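Local atomic coordinates of pyruvate kinase (Cryptosporidium parvum, PDB entry 4DRS), a protein that probably catalyses the last step of glycolysis, the transfer of phosphate from phosphoenolpyruvate to ADP that yields pyruvate and ATP. Residues 151-159 and 201-210. Numbering follows the deposited sequence.
Sequences CSYSLLPKS and MNLPGCKVHL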
# COMPACT_ATOMS: atom_id res chain seq x y z
N CYS A 151 -49.38 2.98 35.13
CA CYS A 151 -48.21 3.58 34.48
C CYS A 151 -47.29 4.22 35.52
O CYS A 151 -47.76 4.86 36.47
CB CYS A 151 -48.67 4.62 33.46
SG CYS A 151 -47.36 5.45 32.52
N SER A 152 -45.99 4.04 35.35
CA SER A 152 -44.99 4.56 36.28
C SER A 152 -44.70 6.05 36.07
O SER A 152 -44.19 6.72 36.96
CB SER A 152 -43.70 3.76 36.19
OG SER A 152 -43.19 3.79 34.87
N TYR A 153 -45.03 6.55 34.88
CA TYR A 153 -44.71 7.91 34.48
C TYR A 153 -45.86 8.86 34.83
O TYR A 153 -46.87 8.92 34.13
CB TYR A 153 -44.38 7.92 32.98
CG TYR A 153 -43.94 9.24 32.38
CD1 TYR A 153 -42.97 10.03 33.00
CD2 TYR A 153 -44.46 9.67 31.16
CE1 TYR A 153 -42.56 11.23 32.43
CE2 TYR A 153 -44.06 10.87 30.59
CZ TYR A 153 -43.12 11.65 31.23
OH TYR A 153 -42.72 12.83 30.66
N SER A 154 -45.71 9.59 35.94
CA SER A 154 -46.78 10.46 36.45
C SER A 154 -47.02 11.71 35.59
O SER A 154 -48.08 12.33 35.68
CB SER A 154 -46.51 10.85 37.91
OG SER A 154 -45.47 11.80 38.01
N LEU A 155 -46.03 12.06 34.77
CA LEU A 155 -46.15 13.18 33.84
C LEU A 155 -46.69 12.75 32.46
O LEU A 155 -46.59 13.51 31.49
CB LEU A 155 -44.80 13.89 33.68
CG LEU A 155 -44.39 14.93 34.73
CD1 LEU A 155 -42.91 15.26 34.60
CD2 LEU A 155 -45.22 16.20 34.62
N LEU A 156 -47.27 11.55 32.39
CA LEU A 156 -47.86 11.04 31.15
C LEU A 156 -48.93 11.95 30.53
O LEU A 156 -48.88 12.22 29.33
CB LEU A 156 -48.40 9.61 31.32
CG LEU A 156 -49.06 8.94 30.11
CD1 LEU A 156 -48.07 8.74 28.97
CD2 LEU A 156 -49.69 7.62 30.51
N PRO A 157 -49.91 12.42 31.34
CA PRO A 157 -50.96 13.28 30.77
C PRO A 157 -50.43 14.56 30.12
O PRO A 157 -50.99 15.01 29.12
CB PRO A 157 -51.84 13.62 31.98
CG PRO A 157 -50.98 13.37 33.18
CD PRO A 157 -50.12 12.21 32.79
N LYS A 158 -49.36 15.11 30.67
CA LYS A 158 -48.77 16.36 30.19
C LYS A 158 -47.69 16.13 29.12
O LYS A 158 -46.95 17.05 28.78
CB LYS A 158 -48.20 17.16 31.36
CG LYS A 158 -49.21 17.47 32.46
CD LYS A 158 -48.59 18.19 33.65
CE LYS A 158 -48.44 19.68 33.40
NZ LYS A 158 -48.15 20.44 34.64
N SER A 159 -47.61 14.91 28.60
CA SER A 159 -46.58 14.54 27.62
C SER A 159 -47.15 14.09 26.28
O SER A 159 -46.42 14.02 25.28
CB SER A 159 -45.67 13.45 28.20
OG SER A 159 -45.01 13.92 29.36
N MET A 201 -42.88 0.85 27.82
CA MET A 201 -43.81 1.81 27.22
C MET A 201 -43.05 2.87 26.45
O MET A 201 -41.97 3.30 26.87
CB MET A 201 -44.71 2.45 28.29
CG MET A 201 -46.12 2.74 27.80
SD MET A 201 -47.26 3.25 29.11
CE MET A 201 -47.18 5.04 28.94
N ASN A 202 -43.60 3.28 25.31
CA ASN A 202 -42.94 4.24 24.43
C ASN A 202 -43.88 5.34 23.96
O ASN A 202 -45.06 5.09 23.71
CB ASN A 202 -42.35 3.53 23.21
CG ASN A 202 -41.35 2.45 23.58
OD1 ASN A 202 -40.24 2.74 24.02
ND2 ASN A 202 -41.75 1.19 23.40
N LEU A 203 -43.34 6.55 23.84
CA LEU A 203 -44.11 7.70 23.36
C LEU A 203 -43.42 8.34 22.14
O LEU A 203 -42.67 9.31 22.30
CB LEU A 203 -44.31 8.73 24.48
CG LEU A 203 -44.87 8.26 25.83
CD1 LEU A 203 -44.84 9.41 26.83
CD2 LEU A 203 -46.27 7.69 25.70
N PRO A 204 -43.66 7.78 20.93
CA PRO A 204 -43.05 8.28 19.69
C PRO A 204 -43.37 9.75 19.43
O PRO A 204 -44.53 10.17 19.55
CB PRO A 204 -43.69 7.40 18.61
CG PRO A 204 -44.10 6.16 19.32
CD PRO A 204 -44.53 6.62 20.68
N GLY A 205 -42.34 10.52 19.09
CA GLY A 205 -42.49 11.95 18.81
C GLY A 205 -42.80 12.81 20.03
O GLY A 205 -43.10 14.00 19.89
N CYS A 206 -42.73 12.22 21.22
CA CYS A 206 -43.01 12.93 22.46
C CYS A 206 -41.77 13.00 23.35
O CYS A 206 -41.01 12.03 23.44
CB CYS A 206 -44.17 12.28 23.22
SG CYS A 206 -45.75 12.21 22.31
N LYS A 207 -41.57 14.15 23.98
CA LYS A 207 -40.48 14.33 24.92
C LYS A 207 -40.85 13.71 26.26
O LYS A 207 -41.89 14.04 26.85
CB LYS A 207 -40.14 15.83 25.08
CG LYS A 207 -39.03 16.16 26.08
CD LYS A 207 -37.66 15.63 25.65
CE LYS A 207 -36.53 16.20 26.50
NZ LYS A 207 -36.55 15.72 27.91
N VAL A 208 -40.02 12.79 26.73
CA VAL A 208 -40.20 12.15 28.03
C VAL A 208 -39.47 12.97 29.09
O VAL A 208 -38.25 13.14 29.02
CB VAL A 208 -39.68 10.69 28.02
CG1 VAL A 208 -39.82 10.06 29.40
CG2 VAL A 208 -40.43 9.86 26.98
N HIS A 209 -40.22 13.48 30.06
CA HIS A 209 -39.64 14.36 31.08
C HIS A 209 -39.11 13.58 32.27
O HIS A 209 -39.58 13.73 33.40
CB HIS A 209 -40.64 15.44 31.50
CG HIS A 209 -41.10 16.31 30.35
ND1 HIS A 209 -40.35 17.31 29.85
CD2 HIS A 209 -42.28 16.30 29.60
CE1 HIS A 209 -41.00 17.91 28.84
NE2 HIS A 209 -42.18 17.28 28.68
N LEU A 210 -38.12 12.74 32.00
CA LEU A 210 -37.41 12.00 33.04
C LEU A 210 -35.92 12.30 32.99
O LEU A 210 -35.37 12.52 31.91
CB LEU A 210 -37.67 10.49 32.90
CG LEU A 210 -39.04 9.92 33.29
CD1 LEU A 210 -39.13 8.44 32.93
CD2 LEU A 210 -39.37 10.14 34.76
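In the B domain of pyruvate kinase, the small beta domain inserted into the (beta/alpha)8 barrel, the loop that follows strand 148-150 packs against the chain leaving strand 201-202 for the barrel; the contact centres on Tyr153, which meets Leu203, Val208, His209 and Leu210. It illustrates how one tyrosine can join an apolar layer to a short chain of hydrogen bonds. With CG anti to the backbone N (chi1 -176°), the ring reaches across to the other segment. Val208 CG1 lies 4.0 Å above one face, offset toward the rim, while the opposite face is covered by the tyrosine's own turn, at Leu155 C and Leu156 N. Leu210 runs past the ring in the opposite direction, its CG 3.9 Å from Tyr153 CE1, and Leu203 CD1 approaches CE2 obliquely.

At the far end of the ring the hydroxyl is held twice. His209 N, in the middle of an inverse gamma turn, donates to Tyr153 OH at 2.7 Å with an N-H...O angle of 162°. Tyr153 OH in turn donates to Ser159 OG (2.8 Å), which itself donates to Leu155 O, 2.7 Å away, from above the carbonyl plane. This chain of bonds ties the loop to itself as well as to 201-210. Ser159 OG also sits in the plane of the His209 imidazole, at its edge beside CD2.

Deeper in, the bend of Met201 at chi3 brings CE to 3.6 Å from Cys151 SG and against Leu156 CD1, which also meets Leu203 CD2. Ile136 and Val166 extend this apolar cluster into the sheet. Ile115 touches Tyr153 and Met201, and the Met201 end lies near Arg116, an ADP-binding residue, with no nucleotide bound to this chain. The packing belongs to the small beta domain inserted in the barrel of pyruvate kinases, and 201-210 is probably part of its return to the barrel.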